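Local structure of DNA topoisomerase 2-associated protein PAT1 (Saccharomyces cerevisiae, 5LMG) at residues Ala83-Asp88 / Val93-Ser98; Asp269-Glu274 / Ile339-Lys344; Ile138-Ser141 / Thr145-Lys148. The protein activates mRNA decapping and represses translation, and its C-terminal domain binds a short peptide of the decapping enzyme Dcp2. The protein carries 2 engineered substitutions. All coordinates share one frame; numbering follows the deposited sequence.

Contact 1 of 3, residues Ala83-Asp88 / Val93-Ser98; sequences ALHIDD and VNPFIS
An N-capped helix start meets the loop that leads into it, and Asn94, the N-cap residue of helix 95-99, carries most of the polar contact. Its OD1 accepts from Phe96 N at 3.0 Å, the capping bond. Its ND2 faces the other way, into a cluster of loop carbonyls. The clearest bond there is ND2 to His85 O, 3.0 Å, with the donor in the carbonyl plane. ND2 also makes two weak bonds, to Ile86 O at 3.1 Å and to Asp88 O at 2.8 Å. Asn94 CG stands anti to the backbone N (chi1 -178°), which carries the amide to the loop; the turn about chi2 leaves OD1 at the helix N-H and ND2 at the carbonyls. One buried amide thus caps the helix, and its two N-H hydrogens are shared among three loop carbonyls.

Phe96 makes the apolar half. Ile86 CD1 lies over one face of its ring, offset toward the rim, a CH-pi contact at 4.1 Å from the centroid. Leu84 runs beside the Phe96 side chain, pointing the same way, and its CD2 comes to 4.2 Å from Phe96 CD1. Leu84 O sits at the ring edge, near the ring plane. Beside this, His85 CB packs on Pro95 CB at 3.9 Å. The Asp88 side chain crosses Pro95 at about a right angle, with OD1 3.8 Å from Pro95 CD.

The contact is wedged between helices. Helix 48-70 touches it through Leu54 and Val58. Helix 118-130 brings Ile124 against both Ile86 and Phe96, and Met109 of helix 103-114 also meets Phe96.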
loop_
_atom_site.group_PDB
_atom_site.type_symbol
_atom_site.label_atom_id
_atom_site.label_comp_id
_atom_site.label_asym_id
_atom_site.label_seq_id
_atom_site.Cartn_x
_atom_site.Cartn_y
_atom_site.Cartn_z
ATOM N N ALA A 83 -27.687 4.882 -6.088
ATOM C CA ALA A 83 -27.522 3.423 -6.204
ATOM C C ALA A 83 -26.245 2.884 -5.506
ATOM O O ALA A 83 -26.115 1.672 -5.335
ATOM C CB ALA A 83 -27.546 3.008 -7.669
ATOM N N LEU A 84 -25.330 3.781 -5.080
ATOM C CA LEU A 84 -24.078 3.436 -4.390
ATOM C C LEU A 84 -24.208 3.258 -2.861
ATOM O O LEU A 84 -23.357 2.598 -2.254
ATOM C CB LEU A 84 -22.963 4.450 -4.708
ATOM C CG LEU A 84 -22.416 4.532 -6.134
ATOM C CD1 LEU A 84 -21.426 5.673 -6.250
ATOM C CD2 LEU A 84 -21.728 3.240 -6.552
ATOM N N HIS A 85 -25.248 3.869 -2.243
ATOM C CA HIS A 85 -25.571 3.804 -0.804
ATOM C C HIS A 85 -24.432 4.252 0.126
ATOM O O HIS A 85 -24.206 3.611 1.155
ATOM C CB HIS A 85 -26.067 2.387 -0.422
ATOM C CG HIS A 85 -27.364 2.009 -1.057
ATOM N ND1 HIS A 85 -27.443 1.683 -2.396
ATOM C CD2 HIS A 85 -28.595 1.902 -0.506
ATOM C CE1 HIS A 85 -28.716 1.397 -2.623
ATOM N NE2 HIS A 85 -29.447 1.516 -1.513
ATOM N N ILE A 86 -23.712 5.336 -0.232
ATOM C CA ILE A 86 -22.600 5.850 0.579
ATOM C C ILE A 86 -23.115 6.509 1.879
ATOM O O ILE A 86 -22.558 6.243 2.949
ATOM C CB ILE A 86 -21.640 6.755 -0.253
ATOM C CG1 ILE A 86 -20.529 5.907 -0.887
ATOM C CG2 ILE A 86 -21.010 7.900 0.567
ATOM C CD1 ILE A 86 -20.669 5.738 -2.297
ATOM N N ASP A 87 -24.189 7.328 1.788
ATOM C CA ASP A 87 -24.795 8.017 2.939
ATOM C C ASP A 87 -25.756 7.116 3.751
ATOM O O ASP A 87 -26.375 7.580 4.716
ATOM C CB ASP A 87 -25.472 9.331 2.499
ATOM C CG ASP A 87 -24.506 10.405 2.018
ATOM O OD1 ASP A 87 -23.524 10.691 2.741
ATOM O OD2 ASP A 87 -24.760 10.991 0.943
ATOM N N ASP A 88 -25.844 5.824 3.373
ATOM C CA ASP A 88 -26.671 4.808 4.021
ATOM C C ASP A 88 -25.965 4.262 5.286
ATOM O O ASP A 88 -24.935 3.587 5.189
ATOM C CB ASP A 88 -26.993 3.689 3.011
ATOM C CG ASP A 88 -27.971 2.642 3.494
ATOM O OD1 ASP A 88 -27.552 1.747 4.258
ATOM O OD2 ASP A 88 -29.137 2.672 3.048
ATOM N N VAL A 93 -22.115 -2.786 8.172
ATOM C CA VAL A 93 -21.094 -2.592 7.140
ATOM C C VAL A 93 -21.820 -1.933 5.953
ATOM O O VAL A 93 -22.794 -2.490 5.439
ATOM C CB VAL A 93 -20.370 -3.913 6.739
ATOM C CG1 VAL A 93 -19.421 -3.689 5.562
ATOM C CG2 VAL A 93 -19.613 -4.511 7.923
ATOM N N ASN A 94 -21.377 -0.723 5.567
ATOM C CA ASN A 94 -21.973 0.062 4.478
ATOM C C ASN A 94 -22.091 -0.745 3.152
ATOM O O ASN A 94 -21.128 -1.427 2.778
ATOM C CB ASN A 94 -21.185 1.371 4.291
ATOM C CG ASN A 94 -21.733 2.286 3.230
ATOM O OD1 ASN A 94 -21.366 2.195 2.060
ATOM N ND2 ASN A 94 -22.601 3.209 3.618
ATOM N N PRO A 95 -23.255 -0.705 2.446
ATOM C CA PRO A 95 -23.390 -1.481 1.191
ATOM C C PRO A 95 -22.312 -1.226 0.130
ATOM O O PRO A 95 -21.982 -2.150 -0.615
ATOM C CB PRO A 95 -24.790 -1.115 0.689
ATOM C CG PRO A 95 -25.534 -0.704 1.922
ATOM C CD PRO A 95 -24.507 0.014 2.757
ATOM N N PHE A 96 -21.746 0.007 0.075
ATOM C CA PHE A 96 -20.673 0.337 -0.865
ATOM C C PHE A 96 -19.403 -0.474 -0.548
ATOM O O PHE A 96 -18.765 -0.978 -1.471
ATOM C CB PHE A 96 -20.380 1.848 -0.907
ATOM C CG PHE A 96 -19.245 2.223 -1.829
ATOM C CD1 PHE A 96 -19.440 2.295 -3.206
ATOM C CD2 PHE A 96 -17.976 2.486 -1.325
ATOM C CE1 PHE A 96 -18.388 2.625 -4.061
ATOM C CE2 PHE A 96 -16.923 2.821 -2.179
ATOM C CZ PHE A 96 -17.137 2.892 -3.543
ATOM N N ILE A 97 -19.057 -0.595 0.753
ATOM C CA ILE A 97 -17.904 -1.353 1.251
ATOM C C ILE A 97 -18.039 -2.828 0.852
ATOM O O ILE A 97 -17.067 -3.412 0.379
ATOM C CB ILE A 97 -17.667 -1.129 2.782
ATOM C CG1 ILE A 97 -17.280 0.342 3.098
ATOM C CG2 ILE A 97 -16.662 -2.128 3.402
ATOM C CD1 ILE A 97 -15.862 0.829 2.607
ATOM N N SER A 98 -19.243 -3.404 0.996
ATOM C CA SER A 98 -19.499 -4.797 0.601
ATOM C C SER A 98 -19.431 -5.018 -0.911
ATOM O O SER A 98 -18.961 -6.078 -1.334
ATOM C CB SER A 98 -20.822 -5.288 1.166
ATOM O OG SER A 98 -20.628 -5.681 2.515
#

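Contact 2 of 3, residues Asp269-Glu274 / Ile339-Lys344; sequences DKFMDE and IYNKEK. With EDO (1,2-ethanediol), chain H.
Phe271 overlaps the side-chain amide of Asn341, on helix 329-355, at a slant. The closest ring atom is CD2, which lies 3.6 Å from Asn341 OD1 and equally near Asn341 CG. Ring and amide planes are 40° apart, so this is a slanted overlap and not a flat stack. CE2 reaches further along, to Asn341 CB. The amide is anchored within its own helix, because Asn341 ND2 donates to Ser337 O. That bond limits how the amide can turn against the ring. Leu314 of helix 290-322 touches both Phe271 and Asn341.

One helical turn on, Lys344 reaches across to Asp273. Its NZ makes a salt bridge with Asp273 OD1 at 2.8 Å. The ammonium comes from above the carboxylate plane, 71° out of it. The lysine chain is extended as far as CE and then bends at its last torsion (chi4 -65°), which turns NZ to the acid. The two side chains meet at about a right angle.

Glu274, the N-cap residue of helix 275-286, points its carboxylate elsewhere. It meets a 1,2-ethanediol, probably from the crystallisation liquor, with OE2 2.7 Å from O2 of the diol.

Both charged groups of the salt bridge have a second partner. Lys344 NZ also pairs with Asp348, and Asp273 OD1 also accepts from Ala275 N. The lysine is therefore shared between two acids, while Asp273 joins the start of helix 275-286 to helix 329-355. As a surface ion pair, it is probably weakened by water.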
loop_
_atom_site.group_PDB
_atom_site.type_symbol
_atom_site.label_atom_id
_atom_site.label_comp_id
_atom_site.label_asym_id
_atom_site.label_seq_id
_atom_site.Cartn_x
_atom_site.Cartn_y
_atom_site.Cartn_z
ATOM N N ASP A 269 7.528 -16.488 -7.820
ATOM C CA ASP A 269 8.502 -15.465 -7.447
ATOM C C ASP A 269 9.718 -16.164 -6.835
ATOM O O ASP A 269 9.565 -17.051 -5.988
ATOM C CB ASP A 269 7.906 -14.445 -6.445
ATOM C CG ASP A 269 6.694 -13.656 -6.932
ATOM O OD1 ASP A 269 6.666 -13.278 -8.124
ATOM O OD2 ASP A 269 5.812 -13.354 -6.100
ATOM N N LYS A 270 10.917 -15.785 -7.292
ATOM C CA LYS A 270 12.184 -16.344 -6.799
ATOM C C LYS A 270 12.596 -15.640 -5.498
ATOM O O LYS A 270 13.226 -16.249 -4.627
ATOM C CB LYS A 270 13.285 -16.274 -7.879
ATOM C CG LYS A 270 12.864 -16.775 -9.275
ATOM C CD LYS A 270 12.432 -18.246 -9.293
ATOM C CE LYS A 270 11.747 -18.627 -10.583
ATOM N NZ LYS A 270 11.164 -19.989 -10.508
ATOM N N PHE A 271 12.191 -14.364 -5.366
ATOM C CA PHE A 271 12.379 -13.502 -4.196
ATOM C C PHE A 271 11.068 -12.782 -3.920
ATOM O O PHE A 271 10.379 -12.399 -4.862
ATOM C CB PHE A 271 13.501 -12.475 -4.429
ATOM C CG PHE A 271 14.881 -13.073 -4.399
ATOM C CD1 PHE A 271 15.520 -13.328 -3.189
ATOM C CD2 PHE A 271 15.529 -13.424 -5.576
ATOM C CE1 PHE A 271 16.787 -13.919 -3.160
ATOM C CE2 PHE A 271 16.798 -14.007 -5.546
ATOM C CZ PHE A 271 17.416 -14.253 -4.339
ATOM N N MET A 272 10.707 -12.609 -2.641
ATOM C CA MET A 272 9.482 -11.904 -2.267
ATOM C C MET A 272 9.697 -10.407 -2.513
ATOM O O MET A 272 10.710 -9.863 -2.075
ATOM C CB MET A 272 9.120 -12.183 -0.797
ATOM C CG MET A 272 7.762 -11.662 -0.390
ATOM S SD MET A 272 6.406 -12.673 -1.034
ATOM C CE MET A 272 5.065 -12.020 -0.083
ATOM N N ASP A 273 8.791 -9.763 -3.268
ATOM C CA ASP A 273 8.900 -8.326 -3.545
ATOM C C ASP A 273 8.481 -7.544 -2.290
ATOM O O ASP A 273 7.305 -7.552 -1.914
ATOM C CB ASP A 273 8.061 -7.914 -4.769
ATOM C CG ASP A 273 8.367 -6.536 -5.344
ATOM O OD1 ASP A 273 8.980 -5.709 -4.630
ATOM O OD2 ASP A 273 7.968 -6.275 -6.499
ATOM N N GLU A 274 9.461 -6.900 -1.632
ATOM C CA GLU A 274 9.206 -6.119 -0.422
ATOM C C GLU A 274 9.476 -4.618 -0.619
ATOM O O GLU A 274 9.576 -3.873 0.374
ATOM C CB GLU A 274 9.960 -6.706 0.789
ATOM C CG GLU A 274 9.384 -8.050 1.217
ATOM C CD GLU A 274 9.719 -8.580 2.599
ATOM O OE1 GLU A 274 10.821 -8.282 3.109
ATOM O OE2 GLU A 274 8.896 -9.349 3.146
ATOM N N ILE A 339 22.051 -10.406 -10.998
ATOM C CA ILE A 339 22.389 -8.974 -11.032
ATOM C C ILE A 339 21.138 -8.111 -10.816
ATOM O O ILE A 339 21.205 -7.150 -10.042
ATOM C CB ILE A 339 23.182 -8.582 -12.322
ATOM C CG1 ILE A 339 24.523 -9.357 -12.408
ATOM C CG2 ILE A 339 23.423 -7.052 -12.412
ATOM C CD1 ILE A 339 25.184 -9.414 -13.811
ATOM N N TYR A 340 20.005 -8.465 -11.492
ATOM C CA TYR A 340 18.722 -7.767 -11.385
ATOM C C TYR A 340 18.204 -7.773 -9.942
ATOM O O TYR A 340 17.821 -6.721 -9.434
ATOM C CB TYR A 340 17.665 -8.335 -12.356
ATOM C CG TYR A 340 16.248 -7.927 -12.014
ATOM C CD1 TYR A 340 15.773 -6.653 -12.321
ATOM C CD2 TYR A 340 15.384 -8.810 -11.369
ATOM C CE1 TYR A 340 14.477 -6.260 -11.982
ATOM C CE2 TYR A 340 14.087 -8.428 -11.022
ATOM C CZ TYR A 340 13.640 -7.150 -11.329
ATOM O OH TYR A 340 12.363 -6.771 -10.998
ATOM N N ASN A 341 18.181 -8.960 -9.308
ATOM C CA ASN A 341 17.717 -9.120 -7.933
ATOM C C ASN A 341 18.653 -8.471 -6.911
ATOM O O ASN A 341 18.170 -7.889 -5.937
ATOM C CB ASN A 341 17.425 -10.580 -7.621
ATOM C CG ASN A 341 16.096 -10.978 -8.198
ATOM O OD1 ASN A 341 15.039 -10.556 -7.717
ATOM N ND2 ASN A 341 16.121 -11.729 -9.292
ATOM N N LYS A 342 19.968 -8.471 -7.185
ATOM C CA LYS A 342 20.967 -7.822 -6.324
ATOM C C LYS A 342 20.757 -6.295 -6.323
ATOM O O LYS A 342 20.636 -5.692 -5.252
ATOM C CB LYS A 342 22.393 -8.184 -6.770
ATOM C CG LYS A 342 23.502 -7.561 -5.913
ATOM C CD LYS A 342 24.847 -7.592 -6.630
ATOM C CE LYS A 342 24.936 -6.564 -7.735
ATOM N NZ LYS A 342 26.293 -6.506 -8.331
ATOM N N GLU A 343 20.670 -5.693 -7.521
ATOM C CA GLU A 343 20.472 -4.248 -7.697
ATOM C C GLU A 343 19.129 -3.784 -7.150
ATOM O O GLU A 343 19.041 -2.681 -6.608
ATOM C CB GLU A 343 20.654 -3.839 -9.164
ATOM C CG GLU A 343 22.108 -3.918 -9.615
ATOM C CD GLU A 343 22.407 -3.616 -11.073
ATOM O OE1 GLU A 343 21.462 -3.585 -11.897
ATOM O OE2 GLU A 343 23.604 -3.447 -11.398
ATOM N N LYS A 344 18.101 -4.650 -7.246
ATOM C CA LYS A 344 16.762 -4.371 -6.743
ATOM C C LYS A 344 16.820 -4.157 -5.217
ATOM O O LYS A 344 16.285 -3.157 -4.740
ATOM C CB LYS A 344 15.779 -5.499 -7.113
ATOM C CG LYS A 344 14.346 -5.192 -6.683
ATOM C CD LYS A 344 13.344 -6.255 -7.122
ATOM C CE LYS A 344 11.920 -5.864 -6.790
ATOM N NZ LYS A 344 11.669 -5.787 -5.323
HETATM C C1 EDO H . 11.782 -10.916 5.869
HETATM O O1 EDO H . 12.231 -9.666 5.363
HETATM C C2 EDO H . 10.407 -10.725 6.549
HETATM O O2 EDO H . 9.378 -10.439 5.595
#

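Contact 3 of 3, residues Ile138-Ser141 / Thr145-Lys148; sequences IILS and TTPK
Two threonine hydroxyls converge on one backbone carbonyl, Ile139 O. Thr145 OG1 donates to it at 2.7 Å, in the carbonyl plane and on a lone pair. Thr146 OG1 donates at 2.7 Å as well, but from above that plane, 41° out of it. The oxygen, near the end of helix 136-141, is thus gripped by two side chains from the loop that follows. Thr145 OG1 sits between its own backbone N and carbonyl carbon (chi1 49°), a rotation that turns the hydroxyl to the helix.

A water lies close by. It is 2.7 Å from Leu140 O and 2.8 Å from Thr146 O, and can bridge the next carbonyl to the loop backbone, although it has more acceptors within reach than protons to give. Around these bonds a few side-chain atoms pack. Ile139 CG2 lies 3.9 Å from Thr145 CB, the two side chains crossing at about a right angle. Thr146 CB rests on Leu140 O at 3.5 Å.

The arrangement fastens the turn between helices 136-141 and 151-174. Gln153 of helix 151-174 touches both Leu140 and Thr146. Phe196 of helix 194-197 meets Thr145 and Ile138, while Ile202 of helix 201-216 lies against Ile138 and Ser141.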
loop_
_atom_site.group_PDB
_atom_site.type_symbol
_atom_site.label_atom_id
_atom_site.label_comp_id
_atom_site.label_asym_id
_atom_site.label_seq_id
_atom_site.Cartn_x
_atom_site.Cartn_y
_atom_site.Cartn_z
ATOM N N ILE A 138 -8.714 -6.068 2.720
ATOM C CA ILE A 138 -7.760 -5.854 3.810
ATOM C C ILE A 138 -7.592 -7.175 4.557
ATOM O O ILE A 138 -6.464 -7.596 4.795
ATOM C CB ILE A 138 -8.222 -4.682 4.726
ATOM C CG1 ILE A 138 -8.174 -3.321 3.967
ATOM C CG2 ILE A 138 -7.464 -4.654 6.066
ATOM C CD1 ILE A 138 -6.754 -2.721 3.592
ATOM N N ILE A 139 -8.713 -7.841 4.884
ATOM C CA ILE A 139 -8.717 -9.134 5.580
ATOM C C ILE A 139 -7.978 -10.196 4.730
ATOM O O ILE A 139 -7.147 -10.917 5.269
ATOM C CB ILE A 139 -10.160 -9.528 6.030
ATOM C CG1 ILE A 139 -10.680 -8.518 7.095
ATOM C CG2 ILE A 139 -10.226 -10.970 6.586
ATOM C CD1 ILE A 139 -12.162 -8.238 7.062
ATOM N N LEU A 140 -8.194 -10.203 3.396
ATOM C CA LEU A 140 -7.539 -11.127 2.468
ATOM C C LEU A 140 -6.051 -10.884 2.292
ATOM O O LEU A 140 -5.317 -11.835 2.051
ATOM C CB LEU A 140 -8.229 -11.114 1.082
ATOM C CG LEU A 140 -9.623 -11.749 1.015
ATOM C CD1 LEU A 140 -10.206 -11.616 -0.390
ATOM C CD2 LEU A 140 -9.604 -13.216 1.492
ATOM N N SER A 141 -5.620 -9.620 2.315
ATOM C CA SER A 141 -4.220 -9.240 2.116
ATOM C C SER A 141 -3.403 -9.160 3.421
ATOM O O SER A 141 -2.205 -8.871 3.368
ATOM C CB SER A 141 -4.116 -7.941 1.316
ATOM O OG SER A 141 -4.762 -6.884 2.005
ATOM N N THR A 145 -4.834 -12.280 9.306
ATOM C CA THR A 145 -6.187 -12.814 9.105
ATOM C C THR A 145 -6.277 -13.862 7.977
ATOM O O THR A 145 -7.168 -14.710 8.020
ATOM C CB THR A 145 -7.205 -11.691 8.917
ATOM O OG1 THR A 145 -6.717 -10.779 7.941
ATOM C CG2 THR A 145 -7.533 -10.964 10.226
ATOM N N THR A 146 -5.375 -13.792 6.974
ATOM C CA THR A 146 -5.312 -14.733 5.841
ATOM C C THR A 146 -3.841 -15.218 5.669
ATOM O O THR A 146 -3.117 -14.700 4.805
ATOM C CB THR A 146 -5.956 -14.117 4.578
ATOM O OG1 THR A 146 -7.246 -13.603 4.908
ATOM C CG2 THR A 146 -6.102 -15.130 3.422
ATOM N N PRO A 147 -3.368 -16.166 6.522
ATOM C CA PRO A 147 -1.968 -16.606 6.412
ATOM C C PRO A 147 -1.683 -17.468 5.188
ATOM O O PRO A 147 -0.543 -17.516 4.743
ATOM C CB PRO A 147 -1.727 -17.359 7.722
ATOM C CG PRO A 147 -3.067 -17.892 8.093
ATOM C CD PRO A 147 -4.060 -16.853 7.639
ATOM N N LYS A 148 -2.721 -18.118 4.626
ATOM C CA LYS A 148 -2.583 -18.974 3.442
ATOM C C LYS A 148 -3.561 -18.531 2.322
ATOM O O LYS A 148 -4.525 -19.252 2.031
ATOM C CB LYS A 148 -2.769 -20.462 3.824
ATOM C CG LYS A 148 -1.738 -21.021 4.811
ATOM C CD LYS A 148 -0.350 -21.193 4.200
ATOM C CE LYS A 148 0.659 -21.678 5.215
ATOM N NZ LYS A 148 2.054 -21.576 4.704
HETATM O O HOH W 1 -2.911 -12.583 3.001
#

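Overall arrangement
The three contacts follow one another along the chain, and none nests in or crosses another. Contact 1 comes first and closes a short loop of four residues, fixing the start of helix 95-99. Contact 3 follows and closes a tighter turn between helices 136-141 and 151-174. Its centre is 23 Å from that of contact 1. Contact 2 comes last and is the long-range one. It spans 64 residues, mostly helix, and ties the loop before helix 275-286 to helix 329-355. Contacts 1 and 2 lie on opposite sides of the chain's centre, their centres 40 Å apart. Contacts 1 and 3 secure local turns; contact 2 joins a loop to a helix far along the chain in this largely helical domain.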